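Local coordinates for type IV pilus secretin PilQ family protein (Vibrio cholerae, PDB 6W6M) that probably forms the outer-membrane channel through which the type IV competence pilus passes, as a secretin ring of fourteen subunits, at residues V330-L335 / E415-I420; G522-S527 / M555-L560. One frame throughout, in Å; residues are numbered along the deposited sequence.

Contacts 1 and 2 are two seams of one antiparallel sheet, with centres about 10 Å apart. Contact 1 joins strands 320-347 and 404-429, and contact 2 joins strands 518-534 and 549-568. Strands 320-347 and 549-568 are neighbours, so a middle seam lies between the contacts: Asn334 N is 2.9 Å from Met555 O and Val330 N 3.0 Å from Glu559 O, both probable hydrogen bonds. Along the chain contact 1 closes before contact 2 opens. With that middle seam the local strand order is 404-429, 320-347, 549-568, 518-534; at this level each outer strand pairs with another subunit, so both contacts belong to the continuous wall of the ring.

Contact 1 of 2, residues V330-L335 / E415-I420; sequences VKEGNL and ESKAEI
With Val330 CG1 anti to the backbone N (chi1 174°), CG2 falls beside that N and meets CG of Glu419, itself anti to its own N (chi1 -177°), at 3.9 Å. The two side chains run side by side, pointing the same way. Glu332 and Lys417, the next cross-strand pair on this face, both hold CG anti to the carbonyl carbon, and their CG atoms approach to 4.2 Å. Their aliphatic parts do the touching; Glu332 OE2 and Lys417 NZ remain 5.3 Å apart, so the opposite charges may attract at a distance without a salt bridge. On the other face CB of Ala418 lies 4.3 Å from CB of Lys331, whose extended chain then leads away from the partner strand. The backbones, antiparallel at 176°, are stitched by two reciprocal pairs. Lys331 N donates to Ala418 O and Ala418 N to Lys331 O, each at 3.0 Å, while Gly333 N gives to Ser416 O and Ser416 N to Gly333 O. CA-H...O contacts lie between these rungs, as from Lys417 CA to Lys331 O at 3.4 Å. The contact is a surface one. Strand 320-347 is bonded along its second edge to strand 549-568, with Lys331 packing on Ser558. Strand 404-429 pairs antiparallel with a strand of a neighbouring subunit, where Ala418 packs on Asn529 of that subunit, and so the sheet continues across the interface.

Contact 2 of 2, residues G522-S527 / M555-L560; sequences GIFQHS and MGKSEL
Lys557 reaches across to two rings of the facing strand, His526 and Phe524. Its chain bends at chi3 (-70°), which places CE 4.1 Å from His526 ND1 and 4.3 Å from Phe524 CZ; it approaches both rings obliquely. The ammonium end lies near the imidazole without touching it, a closeness that would tend to disfavour a protonated histidine. Met555 brings both CG and SD to CE1 of the same imidazole, CG at 4.0 Å from His526 CE1; SD of Met555 lies 5.1 Å from the centroid of the His526 ring, 78° off the normal, a sulfur-aromatic contact at the ring edge. The side chains of Met555 and His526 cross obliquely. Phe524, beside Glu559 on this face, brings CD1 to 3.8 Å from Ser558 O. On the opposite face Ile523 and Leu560 lie side by side, pointing the same way, and their methyls CD1 and CD2 are 4.2 Å apart; both residues are buried. Further along that face the amide nitrogen NE2 of Gln525 approaches CB of Ser558 at 4.1 Å. Between the two layers of side chains, three reciprocal pairs of N-H...O bonds join Ile523 to Leu560, Gln525 to Ser558 and Ser527 to Gly556, and the strands run antiparallel at 179°. Along its other edge strand 549-568 is hydrogen-bonded to strand 320-347, whereas strand 518-534 pairs antiparallel with another subunit, where Phe524 packs on Ser423 of that subunit. Such antiparallel strand pairing, carried on from subunit to subunit, is characteristic of the multi-subunit beta-barrel of secretins.

Contact 1 of 2, residues V330-L335 / E415-I420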
loop_
_atom_site.group_PDB
_atom_site.type_symbol
_atom_site.label_atom_id
_atom_site.label_comp_id
_atom_site.label_asym_id
_atom_site.label_seq_id
_atom_site.Cartn_x
_atom_site.Cartn_y
_atom_site.Cartn_z
ATOM N N VAL A 330 -55.830 -7.846 12.945
ATOM C CA VAL A 330 -56.793 -7.675 14.028
ATOM C C VAL A 330 -56.116 -7.983 15.358
ATOM O O VAL A 330 -55.379 -8.964 15.480
ATOM C CB VAL A 330 -58.030 -8.579 13.826
ATOM C CG1 VAL A 330 -58.947 -8.502 15.006
ATOM C CG2 VAL A 330 -58.781 -8.192 12.575
ATOM N N LYS A 331 -56.380 -7.149 16.366
ATOM C CA LYS A 331 -55.763 -7.312 17.685
ATOM C C LYS A 331 -56.808 -7.174 18.778
ATOM O O LYS A 331 -57.714 -6.348 18.653
ATOM C CB LYS A 331 -54.666 -6.283 17.912
ATOM C CG LYS A 331 -53.469 -6.437 17.040
ATOM C CD LYS A 331 -52.464 -5.358 17.330
ATOM C CE LYS A 331 -51.232 -5.520 16.467
ATOM N NZ LYS A 331 -50.221 -4.457 16.707
ATOM N N GLU A 332 -56.656 -7.944 19.859
ATOM C CA GLU A 332 -57.480 -7.813 21.053
ATOM C C GLU A 332 -56.656 -8.032 22.311
ATOM O O GLU A 332 -55.701 -8.811 22.322
ATOM C CB GLU A 332 -58.627 -8.812 21.071
ATOM C CG GLU A 332 -59.672 -8.610 20.030
ATOM C CD GLU A 332 -60.715 -9.697 20.099
ATOM O OE1 GLU A 332 -60.482 -10.678 20.836
ATOM O OE2 GLU A 332 -61.751 -9.583 19.410
ATOM N N GLY A 333 -57.079 -7.384 23.395
ATOM C CA GLY A 333 -56.392 -7.528 24.669
ATOM C C GLY A 333 -57.238 -7.287 25.907
ATOM O O GLY A 333 -58.158 -6.474 25.869
ATOM N N ASN A 334 -56.934 -7.985 27.005
ATOM C CA ASN A 334 -57.645 -7.838 28.271
ATOM C C ASN A 334 -56.679 -7.910 29.443
ATOM O O ASN A 334 -55.707 -8.665 29.413
ATOM C CB ASN A 334 -58.702 -8.919 28.446
ATOM C CG ASN A 334 -59.875 -8.733 27.526
ATOM O OD1 ASN A 334 -60.138 -7.630 27.059
ATOM N ND2 ASN A 334 -60.586 -9.815 27.244
ATOM N N LEU A 335 -56.983 -7.160 30.502
ATOM C CA LEU A 335 -56.118 -7.124 31.683
ATOM C C LEU A 335 -56.957 -6.879 32.928
ATOM O O LEU A 335 -57.932 -6.125 32.866
ATOM C CB LEU A 335 -55.065 -6.040 31.522
ATOM C CG LEU A 335 -53.949 -5.950 32.548
ATOM C CD1 LEU A 335 -52.694 -5.478 31.894
ATOM C CD2 LEU A 335 -54.342 -4.990 33.625
ATOM N N GLU A 415 -59.286 -3.181 28.557
ATOM C CA GLU A 415 -59.664 -3.968 27.396
ATOM C C GLU A 415 -59.462 -3.146 26.132
ATOM O O GLU A 415 -59.660 -1.933 26.135
ATOM C CB GLU A 415 -61.106 -4.412 27.542
ATOM C CG GLU A 415 -61.853 -4.586 26.269
ATOM C CD GLU A 415 -63.279 -5.000 26.514
ATOM O OE1 GLU A 415 -63.868 -4.525 27.504
ATOM O OE2 GLU A 415 -63.811 -5.810 25.725
ATOM N N SER A 416 -59.070 -3.804 25.042
ATOM C CA SER A 416 -58.697 -3.056 23.849
ATOM C C SER A 416 -58.891 -3.881 22.586
ATOM O O SER A 416 -58.821 -5.109 22.626
ATOM C CB SER A 416 -57.247 -2.589 23.949
ATOM O OG SER A 416 -56.856 -1.901 22.781
ATOM N N LYS A 417 -59.110 -3.187 21.469
ATOM C CA LYS A 417 -59.321 -3.770 20.149
ATOM C C LYS A 417 -58.656 -2.902 19.093
ATOM O O LYS A 417 -58.483 -1.700 19.280
ATOM C CB LYS A 417 -60.801 -3.886 19.811
ATOM C CG LYS A 417 -61.553 -4.896 20.618
ATOM C CD LYS A 417 -63.031 -4.828 20.308
ATOM C CE LYS A 417 -63.309 -5.224 18.872
ATOM N NZ LYS A 417 -64.763 -5.280 18.573
ATOM N N ALA A 418 -58.300 -3.513 17.967
ATOM C CA ALA A 418 -57.750 -2.738 16.858
ATOM C C ALA A 418 -57.882 -3.527 15.568
ATOM O O ALA A 418 -57.918 -4.755 15.586
ATOM C CB ALA A 418 -56.287 -2.361 17.096
ATOM N N GLU A 419 -57.934 -2.808 14.450
ATOM C CA GLU A 419 -58.052 -3.437 13.141
ATOM C C GLU A 419 -57.532 -2.520 12.046
ATOM O O GLU A 419 -57.955 -1.371 11.946
ATOM C CB GLU A 419 -59.494 -3.806 12.832
ATOM C CG GLU A 419 -59.628 -4.517 11.526
ATOM C CD GLU A 419 -61.037 -4.922 11.247
ATOM O OE1 GLU A 419 -61.909 -4.599 12.078
ATOM O OE2 GLU A 419 -61.276 -5.565 10.206
ATOM N N ILE A 420 -56.654 -3.050 11.195
ATOM C CA ILE A 420 -56.036 -2.275 10.121
ATOM C C ILE A 420 -56.173 -3.024 8.804
ATOM O O ILE A 420 -56.071 -4.254 8.767
ATOM C CB ILE A 420 -54.557 -1.980 10.425
ATOM C CG1 ILE A 420 -54.446 -1.061 11.631
ATOM C CG2 ILE A 420 -53.887 -1.342 9.252
ATOM C CD1 ILE A 420 -53.056 -0.932 12.154
#

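Contact 2 of 2, residues G522-S527 / M555-L560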
loop_
_atom_site.group_PDB
_atom_site.type_symbol
_atom_site.label_atom_id
_atom_site.label_comp_id
_atom_site.label_asym_id
_atom_site.label_seq_id
_atom_site.Cartn_x
_atom_site.Cartn_y
_atom_site.Cartn_z
ATOM N N GLY A 522 -50.495 -16.167 6.549
ATOM C CA GLY A 522 -50.957 -15.440 7.712
ATOM C C GLY A 522 -50.192 -15.881 8.931
ATOM O O GLY A 522 -49.434 -16.847 8.898
ATOM N N ILE A 523 -50.397 -15.144 10.012
ATOM C CA ILE A 523 -49.794 -15.477 11.299
ATOM C C ILE A 523 -50.846 -15.308 12.380
ATOM O O ILE A 523 -51.575 -14.315 12.395
ATOM C CB ILE A 523 -48.548 -14.622 11.608
ATOM C CG1 ILE A 523 -47.423 -14.930 10.632
ATOM C CG2 ILE A 523 -48.049 -14.889 13.010
ATOM C CD1 ILE A 523 -46.282 -13.978 10.690
ATOM N N PHE A 524 -50.929 -16.272 13.284
ATOM C CA PHE A 524 -51.873 -16.254 14.391
ATOM C C PHE A 524 -51.105 -16.305 15.701
ATOM O O PHE A 524 -50.137 -17.050 15.818
ATOM C CB PHE A 524 -52.836 -17.433 14.288
ATOM C CG PHE A 524 -53.801 -17.535 15.427
ATOM C CD1 PHE A 524 -54.932 -16.742 15.463
ATOM C CD2 PHE A 524 -53.587 -18.435 16.461
ATOM C CE1 PHE A 524 -55.816 -16.832 16.512
ATOM C CE2 PHE A 524 -54.467 -18.521 17.507
ATOM C CZ PHE A 524 -55.583 -17.721 17.532
ATOM N N GLN A 525 -51.521 -15.514 16.689
ATOM C CA GLN A 525 -50.861 -15.546 17.988
ATOM C C GLN A 525 -51.873 -15.444 19.117
ATOM O O GLN A 525 -52.896 -14.773 18.995
ATOM C CB GLN A 525 -49.850 -14.422 18.144
ATOM C CG GLN A 525 -48.668 -14.537 17.247
ATOM C CD GLN A 525 -47.745 -13.379 17.387
ATOM O OE1 GLN A 525 -46.559 -13.490 17.109
ATOM N NE2 GLN A 525 -48.270 -12.251 17.826
ATOM N N HIS A 526 -51.541 -16.073 20.240
ATOM C CA HIS A 526 -52.381 -16.059 21.424
ATOM C C HIS A 526 -51.495 -16.136 22.658
ATOM O O HIS A 526 -50.443 -16.765 22.626
ATOM C CB HIS A 526 -53.365 -17.219 21.387
ATOM C CG HIS A 526 -54.298 -17.249 22.546
ATOM N ND1 HIS A 526 -55.192 -16.238 22.807
ATOM C CD2 HIS A 526 -54.488 -18.176 23.510
ATOM C CE1 HIS A 526 -55.890 -16.539 23.885
ATOM N NE2 HIS A 526 -55.480 -17.709 24.330
ATOM N N SER A 527 -51.906 -15.486 23.747
ATOM C CA SER A 527 -51.112 -15.581 24.969
ATOM C C SER A 527 -51.971 -15.334 26.202
ATOM O O SER A 527 -52.931 -14.569 26.145
ATOM C CB SER A 527 -49.941 -14.601 24.953
ATOM O OG SER A 527 -50.400 -13.270 24.934
ATOM N N MET A 555 -54.527 -11.373 28.944
ATOM C CA MET A 555 -54.741 -12.190 27.747
ATOM C C MET A 555 -54.640 -11.357 26.463
ATOM O O MET A 555 -55.170 -10.252 26.401
ATOM C CB MET A 555 -56.105 -12.880 27.810
ATOM C CG MET A 555 -56.452 -13.674 26.563
ATOM S SD MET A 555 -58.030 -14.537 26.647
ATOM C CE MET A 555 -59.181 -13.173 26.493
ATOM N N GLY A 556 -53.961 -11.883 25.443
ATOM C CA GLY A 556 -53.810 -11.181 24.177
ATOM C C GLY A 556 -54.041 -12.096 22.998
ATOM O O GLY A 556 -53.829 -13.307 23.081
ATOM N N LYS A 557 -54.467 -11.506 21.882
ATOM C CA LYS A 557 -54.714 -12.278 20.671
ATOM C C LYS A 557 -54.471 -11.424 19.436
ATOM O O LYS A 557 -54.866 -10.258 19.397
ATOM C CB LYS A 557 -56.136 -12.820 20.649
ATOM C CG LYS A 557 -56.578 -13.263 19.292
ATOM C CD LYS A 557 -57.959 -13.856 19.323
ATOM C CE LYS A 557 -57.957 -15.182 20.031
ATOM N NZ LYS A 557 -59.246 -15.878 19.838
ATOM N N SER A 558 -53.845 -12.014 18.420
ATOM C CA SER A 558 -53.485 -11.263 17.224
ATOM C C SER A 558 -53.625 -12.136 15.988
ATOM O O SER A 558 -53.419 -13.350 16.045
ATOM C CB SER A 558 -52.058 -10.729 17.323
ATOM O OG SER A 558 -51.702 -10.045 16.147
ATOM N N GLU A 559 -53.951 -11.507 14.861
ATOM C CA GLU A 559 -54.135 -12.259 13.628
ATOM C C GLU A 559 -53.812 -11.406 12.412
ATOM O O GLU A 559 -54.241 -10.255 12.327
ATOM C CB GLU A 559 -55.562 -12.776 13.532
ATOM C CG GLU A 559 -55.823 -13.619 12.334
ATOM C CD GLU A 559 -57.231 -14.134 12.325
ATOM O OE1 GLU A 559 -57.985 -13.779 13.255
ATOM O OE2 GLU A 559 -57.592 -14.888 11.397
ATOM N N LEU A 560 -53.034 -11.980 11.494
ATOM C CA LEU A 560 -52.625 -11.277 10.251
ATOM C C LEU A 560 -52.919 -12.182 9.052
ATOM O O LEU A 560 -52.690 -13.397 9.158
ATOM C CB LEU A 560 -51.132 -10.948 10.338
ATOM C CG LEU A 560 -50.423 -10.764 8.998
ATOM C CD1 LEU A 560 -50.534 -9.326 8.521
ATOM C CD2 LEU A 560 -48.965 -11.179 9.095
#